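PDB 2C4N: ribonucleotide monophosphatase NagD from Escherichia coli, which probably removes phosphate from a broad range of nucleotides and other phosphorylated compounds, working as a magnesium-dependent phosphatase of the haloacid dehalogenase superfamily. Local coordinates for residues K4-I10 with L36-T42. Numbering follows the deposited sequence.
Sequences KNVICDI and LPLVLLT. With MG (magnesium ion), chain B; PO4 (phosphate ion), chain D.
Two neighbouring parallel strands, 5-9 and 38-42, pair in the middle of the Rossmann-like sheet of the HAD core, joined by a crossover through helix 24-33. Both are extended (phi/psi mostly near -120/130). Their axes approach to 4.6 Å at 27°, and V6, I7, C8 and D9 stand level with L38, V39, L40 and L41, CA atoms 4.7–5.0 Å apart. Hydrogen bonds of 2.8–3.0 Å run from V6 N to P37 O, V39 N to V6 O, C8 N to V39 O, L41 N to C8 O and I10 N to L41 O. P37 has no amide proton, so the pairing ends at K4, whose O lies 3.1 Å from P37 CD. Beta-branched V6 and V39 (chi1 t) and I7 (chi1 m) suit extended strands and fill buried faces: V6 packs with C8, L38 and L40 (V6 CG1 to L38 CD1 3.9 Å), I7 with V39 and L41 (I7 CG2 to L41 CB 4.1 Å). At the C-terminal ends, where HAD proteins place their active site, D9 OD2 binds magnesium at 2.2 Å, with OD1 salt-bridged to K176, and T42 OG1 lies 3.1 Å from phosphate O1. D11 and D201 complete the protein's share of the metal site. Strands 196-200 and 68-70 flank the pair, and helix 180-189 covers I7 and V39.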
ATOM      1  N   LYS A   4      19.362  11.888  32.869  1.00 29.95           N
ATOM      2  CA  LYS A   4      18.752  12.397  34.094  1.00 27.49           C
ATOM      3  C   LYS A   4      17.299  11.947  34.214  1.00 24.42           C
ATOM      4  O   LYS A   4      16.689  12.086  35.272  1.00 22.49           O
ATOM      5  CB  LYS A   4      18.800  13.926  34.112  1.00 39.86           C
ATOM      6  CG  LYS A   4      20.198  14.524  34.094  1.00 43.27           C
ATOM      7  CD  LYS A   4      20.129  16.044  34.100  1.00 46.21           C
ATOM      8  CE  LYS A   4      21.512  16.669  34.099  1.00 47.49           C
ATOM      9  NZ  LYS A   4      21.431  18.160  34.070  1.00 50.39           N
ATOM     10  N   ASN A   5      16.754  11.411  33.123  1.00 23.31           N
ATOM     11  CA  ASN A   5      15.364  10.952  33.085  1.00 21.05           C
ATOM     12  C   ASN A   5      15.299   9.628  32.329  1.00 20.26           C
ATOM     13  O   ASN A   5      16.140   9.354  31.471  1.00 18.62           O
ATOM     14  CB  ASN A   5      14.495  11.985  32.366  1.00 23.26           C
ATOM     15  CG  ASN A   5      14.713  13.393  32.884  1.00 24.90           C
ATOM     16  OD1 ASN A   5      14.142  13.793  33.900  1.00 25.99           O
ATOM     17  ND2 ASN A   5      15.552  14.151  32.188  1.00 26.10           N
ATOM     18  N   VAL A   6      14.289   8.819  32.623  1.00 18.57           N
ATOM     19  CA  VAL A   6      14.169   7.527  31.966  1.00 17.51           C
ATOM     20  C   VAL A   6      12.756   7.165  31.533  1.00 17.51           C
ATOM     21  O   VAL A   6      11.820   7.253  32.321  1.00 17.14           O
ATOM     22  CB  VAL A   6      14.666   6.381  32.886  1.00 20.03           C
ATOM     23  CG1 VAL A   6      14.503   5.034  32.178  1.00 19.18           C
ATOM     24  CG2 VAL A   6      16.125   6.609  33.278  1.00 19.25           C
ATOM     25  N   ILE A   7      12.615   6.777  30.267  1.00 16.65           N
ATOM     26  CA  ILE A   7      11.336   6.317  29.740  1.00 16.44           C
ATOM     27  C   ILE A   7      11.601   4.837  29.498  1.00 16.85           C
ATOM     28  O   ILE A   7      12.528   4.478  28.766  1.00 18.50           O
ATOM     29  CB  ILE A   7      10.968   6.961  28.389  1.00 16.63           C
ATOM     30  CG1 ILE A   7      10.670   8.449  28.573  1.00 15.86           C
ATOM     31  CG2 ILE A   7       9.743   6.257  27.802  1.00 16.82           C
ATOM     32  CD1 ILE A   7      10.356   9.170  27.257  1.00 19.25           C
ATOM     33  N   CYS A   8      10.813   3.975  30.124  1.00 15.66           N
ATOM     34  CA  CYS A   8      11.022   2.551  29.950  1.00 14.67           C
ATOM     35  C   CYS A   8       9.766   1.858  29.469  1.00 15.22           C
ATOM     36  O   CYS A   8       8.708   1.942  30.098  1.00 17.09           O
ATOM     37  CB  CYS A   8      11.490   1.914  31.262  1.00 17.02           C
ATOM     38  SG  CYS A   8      11.937   0.164  31.125  1.00 17.85           S
ATOM     39  N   ASP A   9       9.888   1.174  28.341  1.00 14.76           N
ATOM     40  CA  ASP A   9       8.766   0.445  27.785  1.00 14.92           C
ATOM     41  C   ASP A   9       8.403  -0.707  28.724  1.00 15.12           C
ATOM     42  O   ASP A   9       9.258  -1.225  29.445  1.00 15.55           O
ATOM     43  CB  ASP A   9       9.126  -0.091  26.407  1.00 16.31           C
ATOM     44  CG  ASP A   9       8.033  -0.935  25.828  1.00 17.80           C
ATOM     45  OD1 ASP A   9       6.903  -0.422  25.672  1.00 18.07           O
ATOM     46  OD2 ASP A   9       8.306  -2.110  25.543  1.00 19.29           O
ATOM     47  N   ILE A  10       7.141  -1.116  28.708  1.00 14.48           N
ATOM     48  CA  ILE A  10       6.686  -2.181  29.597  1.00 16.12           C
ATOM     49  C   ILE A  10       6.775  -3.604  29.062  1.00 14.92           C
ATOM     50  O   ILE A  10       7.588  -4.401  29.529  1.00 15.75           O
ATOM     51  CB  ILE A  10       5.229  -1.899  30.064  1.00 18.31           C
ATOM     52  CG1 ILE A  10       5.227  -0.663  30.969  1.00 17.51           C
ATOM     53  CG2 ILE A  10       4.649  -3.116  30.794  1.00 15.45           C
ATOM     54  CD1 ILE A  10       3.843  -0.166  31.353  1.00 17.75           C
ATOM     55  N   LEU A  36      15.775   9.856  39.624  1.00 29.39           N
ATOM     56  CA  LEU A  36      15.602  10.181  38.213  1.00 27.70           C
ATOM     57  C   LEU A  36      14.138  10.054  37.821  1.00 25.41           C
ATOM     58  O   LEU A  36      13.512   9.035  38.095  1.00 24.94           O
ATOM     59  CB  LEU A  36      16.441   9.236  37.344  1.00 31.88           C
ATOM     60  CG  LEU A  36      17.938   9.049  37.637  1.00 33.31           C
ATOM     61  CD1 LEU A  36      18.525   8.108  36.596  1.00 35.86           C
ATOM     62  CD2 LEU A  36      18.656  10.386  37.605  1.00 34.34           C
ATOM     63  N   PRO A  37      13.565  11.095  37.192  1.00 23.97           N
ATOM     64  CA  PRO A  37      12.156  10.990  36.796  1.00 23.98           C
ATOM     65  C   PRO A  37      11.985   9.737  35.941  1.00 22.63           C
ATOM     66  O   PRO A  37      12.836   9.425  35.106  1.00 21.96           O
ATOM     67  CB  PRO A  37      11.922  12.285  36.023  1.00 24.78           C
ATOM     68  CG  PRO A  37      12.816  13.252  36.761  1.00 25.67           C
ATOM     69  CD  PRO A  37      14.086  12.448  36.933  1.00 23.58           C
ATOM     70  N   LEU A  38      10.894   9.014  36.164  1.00 20.16           N
ATOM     71  CA  LEU A  38      10.642   7.774  35.445  1.00 19.25           C
ATOM     72  C   LEU A  38       9.235   7.663  34.877  1.00 19.68           C
ATOM     73  O   LEU A  38       8.253   7.998  35.540  1.00 19.55           O
ATOM     74  CB  LEU A  38      10.882   6.585  36.379  1.00 19.94           C
ATOM     75  CG  LEU A  38      10.571   5.176  35.861  1.00 20.53           C
ATOM     76  CD1 LEU A  38      11.607   4.785  34.817  1.00 19.52           C
ATOM     77  CD2 LEU A  38      10.588   4.183  37.022  1.00 21.84           C
ATOM     78  N   VAL A  39       9.151   7.187  33.642  1.00 15.67           N
ATOM     79  CA  VAL A  39       7.869   6.976  32.990  1.00 16.27           C
ATOM     80  C   VAL A  39       7.870   5.562  32.425  1.00 14.78           C
ATOM     81  O   VAL A  39       8.795   5.178  31.704  1.00 15.45           O
ATOM     82  CB  VAL A  39       7.641   7.975  31.833  1.00 22.41           C
ATOM     83  CG1 VAL A  39       6.449   7.546  30.998  1.00 21.65           C
ATOM     84  CG2 VAL A  39       7.404   9.371  32.392  1.00 22.93           C
ATOM     85  N   LEU A  40       6.855   4.784  32.786  1.00 14.09           N
ATOM     86  CA  LEU A  40       6.718   3.425  32.281  1.00 16.17           C
ATOM     87  C   LEU A  40       5.669   3.541  31.186  1.00 15.24           C
ATOM     88  O   LEU A  40       4.492   3.785  31.443  1.00 15.56           O
ATOM     89  CB  LEU A  40       6.273   2.476  33.395  1.00 16.45           C
ATOM     90  CG  LEU A  40       7.269   2.387  34.561  1.00 17.05           C
ATOM     91  CD1 LEU A  40       6.849   1.259  35.499  1.00 16.11           C
ATOM     92  CD2 LEU A  40       8.685   2.143  34.030  1.00 16.03           C
ATOM     93  N   LEU A  41       6.128   3.371  29.954  1.00 18.61           N
ATOM     94  CA  LEU A  41       5.297   3.528  28.774  1.00 17.59           C
ATOM     95  C   LEU A  41       4.737   2.261  28.146  1.00 18.02           C
ATOM     96  O   LEU A  41       5.394   1.222  28.108  1.00 17.63           O
ATOM     97  CB  LEU A  41       6.110   4.283  27.718  1.00 18.22           C
ATOM     98  CG  LEU A  41       5.460   4.632  26.378  1.00 19.31           C
ATOM     99  CD1 LEU A  41       4.514   5.810  26.567  1.00 19.12           C
ATOM    100  CD2 LEU A  41       6.542   4.975  25.361  1.00 18.85           C
ATOM    101  N   THR A  42       3.501   2.357  27.668  1.00 16.35           N
ATOM    102  CA  THR A  42       2.881   1.250  26.961  1.00 15.81           C
ATOM    103  C   THR A  42       1.987   1.817  25.875  1.00 14.98           C
ATOM    104  O   THR A  42       1.290   2.809  26.081  1.00 13.12           O
ATOM    105  CB  THR A  42       2.044   0.323  27.863  1.00 17.92           C
ATOM    106  OG1 THR A  42       1.448  -0.691  27.043  1.00 18.68           O
ATOM    107  CG2 THR A  42       0.948   1.089  28.592  1.00 18.85           C
TER
HETATM  108 MG    MG B1251       7.453  -3.650  24.170  1.00 22.83          MG
HETATM  109  P   PO4 D1253       4.201  -2.103  24.932  1.00 30.33           P
HETATM  110  O1  PO4 D1253       4.315  -1.787  26.378  1.00 31.58           O
HETATM  111  O2  PO4 D1253       4.183  -0.845  24.147  1.00 24.92           O
HETATM  112  O3  PO4 D1253       5.347  -2.927  24.514  1.00 26.21           O
HETATM  113  O4  PO4 D1253       2.945  -2.860  24.693  1.00 32.83           O
HETATM  114  O   HOH W   1       7.800  -2.240  22.364  1.00 20.05           O
HETATM  115  O   HOH W   2       6.857  -5.477  22.842  1.00 21.42           O